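Local coordinates for protein fatty Acyl-Adenylate Ligase (Escherichia coli, PDB 3PBK) that belongs to the AMP-binding enzyme family of the ANL clan and, in this structure, holds 5'-o-[(s)-(dodecanoyloxy)(hydroxy)phosphoryl]adenosine, at residues R57-N69 and W158-Q170. Residues are numbered along the deposited sequence; the frame is centred on the assembly and turned at random.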
ATOM      1  N   ARG A  57      -9.070  25.005  -9.531  1.00 25.77           N
ATOM      2  CA  ARG A  57      -9.467  23.934 -10.427  1.00 26.34           C
ATOM      3  C   ARG A  57     -10.420  22.956  -9.751  1.00 26.47           C
ATOM      4  O   ARG A  57     -11.286  22.383 -10.400  1.00 27.54           O
ATOM      5  CB  ARG A  57      -8.241  23.211 -10.975  1.00 25.78           C
ATOM      6  CG  ARG A  57      -7.341  24.120 -11.778  1.00 25.70           C
ATOM      7  CD  ARG A  57      -6.187  23.366 -12.396  1.00 25.80           C
ATOM      8  NE  ARG A  57      -5.261  24.270 -13.067  1.00 26.24           N
ATOM      9  CZ  ARG A  57      -4.089  23.896 -13.569  1.00 28.05           C
ATOM     10  NH1 ARG A  57      -3.696  22.632 -13.470  1.00 29.10           N
ATOM     11  NH2 ARG A  57      -3.304  24.784 -14.170  1.00 27.77           N
ATOM     12  N   ALA A  58     -10.273  22.775  -8.444  1.00 26.05           N
ATOM     13  CA  ALA A  58     -11.164  21.881  -7.707  1.00 26.88           C
ATOM     14  C   ALA A  58     -12.582  22.458  -7.548  1.00 28.16           C
ATOM     15  O   ALA A  58     -13.567  21.736  -7.706  1.00 27.70           O
ATOM     16  CB  ALA A  58     -10.570  21.520  -6.350  1.00 25.96           C
ATOM     17  N   GLU A  59     -12.679  23.755  -7.238  1.00 29.09           N
ATOM     18  CA  GLU A  59     -13.975  24.438  -7.131  1.00 28.74           C
ATOM     19  C   GLU A  59     -14.725  24.416  -8.459  1.00 29.19           C
ATOM     20  O   GLU A  59     -15.889  24.020  -8.518  1.00 29.68           O
ATOM     21  CB  GLU A  59     -13.790  25.886  -6.687  1.00 28.51           C
ATOM     22  CG  GLU A  59     -13.578  26.080  -5.202  1.00 28.95           C
ATOM     23  CD  GLU A  59     -13.078  27.482  -4.874  1.00 29.78           C
ATOM     24  OE1 GLU A  59     -13.107  28.366  -5.767  1.00 29.45           O
ATOM     25  OE2 GLU A  59     -12.649  27.698  -3.723  1.00 29.43           O
ATOM     26  N   ALA A  60     -14.054  24.856  -9.521  1.00 28.92           N
ATOM     27  CA  ALA A  60     -14.635  24.843 -10.858  1.00 29.36           C
ATOM     28  C   ALA A  60     -15.100  23.440 -11.228  1.00 30.36           C
ATOM     29  O   ALA A  60     -16.243  23.237 -11.640  1.00 30.89           O
ATOM     30  CB  ALA A  60     -13.630  25.352 -11.875  1.00 29.27           C
ATOM     31  N   GLY A  61     -14.203  22.473 -11.080  1.00 30.14           N
ATOM     32  CA  GLY A  61     -14.522  21.090 -11.383  1.00 29.83           C
ATOM     33  C   GLY A  61     -15.721  20.628 -10.587  1.00 28.81           C
ATOM     34  O   GLY A  61     -16.600  19.947 -11.104  1.00 29.45           O
ATOM     35  N   ALA A  62     -15.756  21.001  -9.318  1.00 27.79           N
ATOM     36  CA  ALA A  62     -16.889  20.667  -8.474  1.00 28.53           C
ATOM     37  C   ALA A  62     -18.208  21.132  -9.117  1.00 30.71           C
ATOM     38  O   ALA A  62     -19.220  20.427  -9.077  1.00 29.96           O
ATOM     39  CB  ALA A  62     -16.710  21.275  -7.085  1.00 27.52           C
ATOM     40  N   LYS A  63     -18.189  22.317  -9.721  1.00 31.93           N
ATOM     41  CA  LYS A  63     -19.392  22.856 -10.349  1.00 32.38           C
ATOM     42  C   LYS A  63     -19.684  22.173 -11.685  1.00 32.46           C
ATOM     43  O   LYS A  63     -20.833  21.843 -11.973  1.00 33.12           O
ATOM     44  CB  LYS A  63     -19.296  24.375 -10.498  1.00 33.66           C
ATOM     45  CG  LYS A  63     -19.509  25.129  -9.192  1.00 33.62           C
ATOM     46  CD  LYS A  63     -19.126  26.600  -9.326  1.00 36.06           C
ATOM     47  CE  LYS A  63     -19.570  27.400  -8.108  1.00 36.55           C
ATOM     48  NZ  LYS A  63     -19.420  28.868  -8.314  1.00 35.25           N
ATOM     49  N   ARG A  64     -18.655  21.948 -12.496  1.00 31.27           N
ATOM     50  CA  ARG A  64     -18.839  21.167 -13.710  1.00 31.51           C
ATOM     51  C   ARG A  64     -19.533  19.853 -13.375  1.00 31.57           C
ATOM     52  O   ARG A  64     -20.600  19.546 -13.901  1.00 32.62           O
ATOM     53  CB  ARG A  64     -17.505  20.889 -14.390  1.00 32.26           C
ATOM     54  CG  ARG A  64     -16.812  22.128 -14.918  1.00 33.17           C
ATOM     55  CD  ARG A  64     -15.822  21.777 -16.028  1.00 33.29           C
ATOM     56  NE  ARG A  64     -14.635  21.070 -15.544  1.00 32.81           N
ATOM     57  CZ  ARG A  64     -13.772  21.571 -14.662  1.00 32.51           C
ATOM     58  NH1 ARG A  64     -13.975  22.776 -14.139  1.00 32.49           N
ATOM     59  NH2 ARG A  64     -12.711  20.866 -14.285  1.00 32.22           N
ATOM     60  N   LEU A  65     -18.922  19.086 -12.481  1.00 31.02           N
ATOM     61  CA  LEU A  65     -19.469  17.803 -12.063  1.00 30.64           C
ATOM     62  C   LEU A  65     -20.942  17.864 -11.690  1.00 31.35           C
ATOM     63  O   LEU A  65     -21.695  16.941 -11.978  1.00 32.65           O
ATOM     64  CB  LEU A  65     -18.672  17.243 -10.890  1.00 29.64           C
ATOM     65  CG  LEU A  65     -17.452  16.434 -11.302  1.00 28.40           C
ATOM     66  CD1 LEU A  65     -16.812  15.781 -10.097  1.00 25.50           C
ATOM     67  CD2 LEU A  65     -17.879  15.405 -12.321  1.00 27.52           C
ATOM     68  N   LEU A  66     -21.352  18.946 -11.043  1.00 31.87           N
ATOM     69  CA  LEU A  66     -22.736  19.079 -10.601  1.00 32.65           C
ATOM     70  C   LEU A  66     -23.708  19.365 -11.751  1.00 34.04           C
ATOM     71  O   LEU A  66     -24.898  19.033 -11.667  1.00 34.25           O
ATOM     72  CB  LEU A  66     -22.846  20.153  -9.525  1.00 31.94           C
ATOM     73  CG  LEU A  66     -22.231  19.733  -8.192  1.00 31.29           C
ATOM     74  CD1 LEU A  66     -22.055  20.935  -7.278  1.00 31.01           C
ATOM     75  CD2 LEU A  66     -23.076  18.644  -7.532  1.00 29.97           C
ATOM     76  N   SER A  67     -23.200  19.964 -12.825  1.00 32.98           N
ATOM     77  CA  SER A  67     -24.034  20.261 -13.977  1.00 33.22           C
ATOM     78  C   SER A  67     -24.549  18.957 -14.558  1.00 34.16           C
ATOM     79  O   SER A  67     -25.481  18.944 -15.353  1.00 35.16           O
ATOM     80  CB  SER A  67     -23.251  21.035 -15.032  1.00 33.58           C
ATOM     81  OG  SER A  67     -22.527  20.154 -15.869  1.00 34.13           O
ATOM     82  N   LEU A  68     -23.932  17.858 -14.151  1.00 34.20           N
ATOM     83  CA  LEU A  68     -24.346  16.544 -14.603  1.00 34.54           C
ATOM     84  C   LEU A  68     -25.462  15.994 -13.727  1.00 36.49           C
ATOM     85  O   LEU A  68     -25.704  14.787 -13.714  1.00 37.90           O
ATOM     86  CB  LEU A  68     -23.163  15.579 -14.596  1.00 34.48           C
ATOM     87  CG  LEU A  68     -22.169  15.697 -15.751  1.00 35.58           C
ATOM     88  CD1 LEU A  68     -20.823  15.108 -15.371  1.00 34.97           C
ATOM     89  CD2 LEU A  68     -22.714  15.001 -16.975  1.00 37.41           C
ATOM     90  N   ASN A  69     -26.134  16.874 -12.991  1.00 35.81           N
ATOM     91  CA  ASN A  69     -27.234  16.454 -12.120  1.00 38.27           C
ATOM     92  C   ASN A  69     -26.906  15.293 -11.173  1.00 37.68           C
ATOM     93  O   ASN A  69     -27.754  14.430 -10.907  1.00 36.43           O
ATOM     94  CB  ASN A  69     -28.479  16.118 -12.945  1.00 40.49           C
ATOM     95  CG  ASN A  69     -29.510  17.233 -12.915  1.00 44.90           C
ATOM     96  OD1 ASN A  69     -30.203  17.481 -13.907  1.00 47.63           O
ATOM     97  ND2 ASN A  69     -29.615  17.915 -11.772  1.00 42.64           N
ATOM     98  N   TRP A 158     -13.319  16.233 -21.906  1.00 36.05           N
ATOM     99  CA  TRP A 158     -14.772  16.430 -21.868  1.00 35.86           C
ATOM    100  C   TRP A 158     -15.187  16.941 -20.485  1.00 35.19           C
ATOM    101  O   TRP A 158     -15.992  17.863 -20.364  1.00 34.78           O
ATOM    102  CB  TRP A 158     -15.541  15.146 -22.227  1.00 36.22           C
ATOM    103  CG  TRP A 158     -15.027  14.405 -23.455  1.00 39.72           C
ATOM    104  CD1 TRP A 158     -14.147  14.877 -24.397  1.00 40.47           C
ATOM    105  CD2 TRP A 158     -15.386  13.068 -23.880  1.00 41.85           C
ATOM    106  NE1 TRP A 158     -13.919  13.914 -25.362  1.00 42.63           N
ATOM    107  CE2 TRP A 158     -14.669  12.800 -25.075  1.00 41.63           C
ATOM    108  CE3 TRP A 158     -16.235  12.073 -23.363  1.00 40.12           C
ATOM    109  CZ2 TRP A 158     -14.775  11.580 -25.761  1.00 39.74           C
ATOM    110  CZ3 TRP A 158     -16.341  10.858 -24.050  1.00 39.56           C
ATOM    111  CH2 TRP A 158     -15.613  10.625 -25.235  1.00 39.92           C
ATOM    112  N   PHE A 159     -14.621  16.346 -19.441  1.00 34.71           N
ATOM    113  CA  PHE A 159     -14.866  16.802 -18.080  1.00 34.17           C
ATOM    114  C   PHE A 159     -14.508  18.285 -17.902  1.00 34.08           C
ATOM    115  O   PHE A 159     -15.325  19.071 -17.414  1.00 34.18           O
ATOM    116  CB  PHE A 159     -14.114  15.912 -17.079  1.00 33.16           C
ATOM    117  CG  PHE A 159     -13.996  16.502 -15.694  1.00 32.35           C
ATOM    118  CD1 PHE A 159     -15.094  17.062 -15.061  1.00 32.24           C
ATOM    119  CD2 PHE A 159     -12.783  16.469 -15.012  1.00 31.93           C
ATOM    120  CE1 PHE A 159     -14.980  17.602 -13.784  1.00 31.21           C
ATOM    121  CE2 PHE A 159     -12.664  16.999 -13.733  1.00 30.44           C
ATOM    122  CZ  PHE A 159     -13.764  17.566 -13.121  1.00 29.95           C
ATOM    123  N   LYS A 160     -13.295  18.671 -18.300  1.00 33.74           N
ATOM    124  CA  LYS A 160     -12.867  20.062 -18.161  1.00 33.89           C
ATOM    125  C   LYS A 160     -13.724  20.952 -19.058  1.00 35.00           C
ATOM    126  O   LYS A 160     -13.835  22.169 -18.843  1.00 34.16           O
ATOM    127  CB  LYS A 160     -11.383  20.226 -18.507  1.00 32.00           C
ATOM    128  CG  LYS A 160     -10.446  19.361 -17.689  1.00 31.04           C
ATOM    129  CD  LYS A 160      -9.040  19.942 -17.643  1.00 31.28           C
ATOM    130  CE  LYS A 160      -7.998  18.873 -17.310  1.00 32.41           C
ATOM    131  NZ  LYS A 160      -6.609  19.422 -17.169  1.00 30.70           N
ATOM    132  N   ALA A 161     -14.345  20.317 -20.049  1.00 35.13           N
ATOM    133  CA  ALA A 161     -15.127  21.012 -21.064  1.00 35.16           C
ATOM    134  C   ALA A 161     -16.580  21.261 -20.642  1.00 33.85           C
ATOM    135  O   ALA A 161     -17.322  21.959 -21.329  1.00 32.77           O
ATOM    136  CB  ALA A 161     -15.069  20.243 -22.385  1.00 34.22           C
ATOM    137  N   LEU A 162     -16.976  20.700 -19.507  1.00 34.50           N
ATOM    138  CA  LEU A 162     -18.336  20.876 -18.999  1.00 35.26           C
ATOM    139  C   LEU A 162     -18.621  22.305 -18.536  1.00 35.05           C
ATOM    140  O   LEU A 162     -17.703  23.113 -18.360  1.00 34.49           O
ATOM    141  CB  LEU A 162     -18.622  19.886 -17.863  1.00 34.74           C
ATOM    142  CG  LEU A 162     -19.415  18.629 -18.227  1.00 34.22           C
ATOM    143  CD1 LEU A 162     -19.155  18.196 -19.663  1.00 34.20           C
ATOM    144  CD2 LEU A 162     -19.109  17.502 -17.252  1.00 33.82           C
ATOM    145  N   PRO A 163     -19.910  22.621 -18.359  1.00 35.17           N
ATOM    146  CA  PRO A 163     -20.369  23.922 -17.862  1.00 36.53           C
ATOM    147  C   PRO A 163     -20.464  23.979 -16.331  1.00 36.53           C
ATOM    148  O   PRO A 163     -20.939  23.033 -15.698  1.00 35.73           O
ATOM    149  CB  PRO A 163     -21.778  24.050 -18.467  1.00 35.36           C
ATOM    150  CG  PRO A 163     -21.935  22.869 -19.412  1.00 34.90           C
ATOM    151  CD  PRO A 163     -21.021  21.822 -18.893  1.00 34.78           C
ATOM    152  N   GLU A 164     -20.009  25.084 -15.749  1.00 36.01           N
ATOM    153  CA  GLU A 164     -20.243  25.352 -14.342  1.00 36.40           C
ATOM    154  C   GLU A 164     -21.738  25.253 -14.056  1.00 38.38           C
ATOM    155  O   GLU A 164     -22.484  26.149 -14.455  1.00 41.21           O
ATOM    156  CB  GLU A 164     -19.832  26.789 -14.017  1.00 37.80           C
ATOM    157  CG  GLU A 164     -18.465  27.214 -14.503  1.00 37.94           C
ATOM    158  CD  GLU A 164     -17.407  26.924 -13.476  1.00 36.93           C
ATOM    159  OE1 GLU A 164     -17.533  25.863 -12.834  1.00 37.04           O
ATOM    160  OE2 GLU A 164     -16.471  27.743 -13.305  1.00 35.47           O
ATOM    161  N   ALA A 165     -22.191  24.200 -13.374  1.00 36.85           N
ATOM    162  CA  ALA A 165     -23.565  24.195 -12.850  1.00 38.75           C
ATOM    163  C   ALA A 165     -23.742  25.405 -11.927  1.00 42.05           C
ATOM    164  O   ALA A 165     -23.062  25.510 -10.905  1.00 42.36           O
ATOM    165  CB  ALA A 165     -23.861  22.910 -12.100  1.00 36.07           C
ATOM    166  N   ASP A 166     -24.638  26.320 -12.283  1.00 42.27           N
ATOM    167  CA  ASP A 166     -24.715  27.593 -11.566  1.00 44.87           C
ATOM    168  C   ASP A 166     -25.318  27.440 -10.169  1.00 46.46           C
ATOM    169  O   ASP A 166     -26.510  27.673  -9.962  1.00 47.56           O
ATOM    170  CB  ASP A 166     -25.473  28.646 -12.382  1.00 45.94           C
ATOM    171  CG  ASP A 166     -25.218  30.059 -11.882  1.00 50.29           C
ATOM    172  OD1 ASP A 166     -24.460  30.801 -12.546  1.00 52.23           O
ATOM    173  OD2 ASP A 166     -25.761  30.420 -10.815  1.00 49.97           O
ATOM    174  N   VAL A 167     -24.484  27.061  -9.207  1.00 44.77           N
ATOM    175  CA  VAL A 167     -24.967  26.761  -7.869  1.00 44.96           C
ATOM    176  C   VAL A 167     -23.961  27.154  -6.797  1.00 44.22           C
ATOM    177  O   VAL A 167     -22.763  27.278  -7.068  1.00 42.28           O
ATOM    178  CB  VAL A 167     -25.309  25.257  -7.727  1.00 45.46           C
ATOM    179  CG1 VAL A 167     -24.065  24.405  -7.927  1.00 42.73           C
ATOM    180  CG2 VAL A 167     -25.960  24.973  -6.373  1.00 45.51           C
ATOM    181  N   ALA A 168     -24.465  27.354  -5.581  1.00 44.23           N
ATOM    182  CA  ALA A 168     -23.627  27.642  -4.426  1.00 43.46           C
ATOM    183  C   ALA A 168     -23.053  26.360  -3.822  1.00 43.94           C
ATOM    184  O   ALA A 168     -23.798  25.523  -3.295  1.00 43.27           O
ATOM    185  CB  ALA A 168     -24.421  28.393  -3.389  1.00 43.36           C
ATOM    186  N   LEU A 169     -21.728  26.223  -3.890  1.00 42.00           N
ATOM    187  CA  LEU A 169     -21.039  25.046  -3.360  1.00 39.78           C
ATOM    188  C   LEU A 169     -21.208  24.889  -1.851  1.00 39.13           C
ATOM    189  O   LEU A 169     -20.774  25.733  -1.065  1.00 38.01           O
ATOM    190  CB  LEU A 169     -19.552  25.058  -3.739  1.00 38.06           C
ATOM    191  CG  LEU A 169     -19.093  24.116  -4.859  1.00 34.51           C
ATOM    192  CD1 LEU A 169     -19.998  24.219  -6.064  1.00 36.19           C
ATOM    193  CD2 LEU A 169     -17.654  24.405  -5.251  1.00 32.64           C
ATOM    194  N   GLN A 170     -21.846  23.787  -1.470  1.00 40.13           N
ATOM    195  CA  GLN A 170     -22.087  23.423  -0.076  1.00 38.04           C
ATOM    196  C   GLN A 170     -20.825  22.835   0.587  1.00 36.77           C
ATOM    197  O   GLN A 170     -20.161  21.940   0.041  1.00 36.67           O
ATOM    198  CB  GLN A 170     -23.260  22.436  -0.023  1.00 38.80           C
ATOM    199  CG  GLN A 170     -23.277  21.452  -1.226  1.00 45.30           C
ATOM    200  CD  GLN A 170     -24.578  21.504  -2.048  1.00 49.92           C
ATOM    201  OE1 GLN A 170     -24.552  21.616  -3.285  1.00 45.15           O
ATOM    202  NE2 GLN A 170     -25.719  21.434  -1.359  1.00 50.50           N
TER
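Ala62 and Leu169 meet near one end of a helix-loop packing in which the end of helix 156-160 and the extended loop after it run along one side of the last turns of helix 51-67, in the part of the chain that belongs to the AMP-binding enzyme family (ANL clan). The site lies at the periphery, its centre about 31 Å from that of the chain; helix 84-95 packs on Ala58, Glu59 and Ala62 through Phe91 and Tyr95, and Leu154 of strand 152-155, an edge of the four-stranded parallel sheet, on Leu68 and Leu162. Ala62 CB is 3.7 Å from Leu169 CD2, while the other methyl, CD1, lies against the aliphatic part of Lys63. The Lys63 chain runs extended beyond CG and carries CE past the carbonyl of Val167. Lys63 O accepts from Ala165 N at 3.1 Å, the donor standing above the carbonyl plane, and also from Ser67 N within the helix. Arg64 turns to the other flank, where a bend at chi3 (-71°) turns the guanidinium in against the helix, Gly61 CA covering one face. Arg64 NE gives a 2.8 Å hydrogen bond to Phe159 O, which lies in the guanidinium plane; Leu162 N reaches the same oxygen from the opposite face of the carbonyl plane, so this oxygen takes two bonds. Over one face of the Phe159 ring, the guanidinium makes a cation-pi contact, Arg64 CZ 4.5 Å from the centroid, with the two planes 39° apart. Leu65 CG approaches CE1 of this ring. Leu66 faces the loop, its CB near Ala165 CB and its CD1 touching both Val167 CG1 and Leu169 CD1. Ser67 OG turns back to Arg64 O, bonding in the carbonyl plane at 2.8 Å. Last, Leu68 crosses Leu162 at about a right angle, Leu68 CD1 3.5 Å from Leu162 CD2.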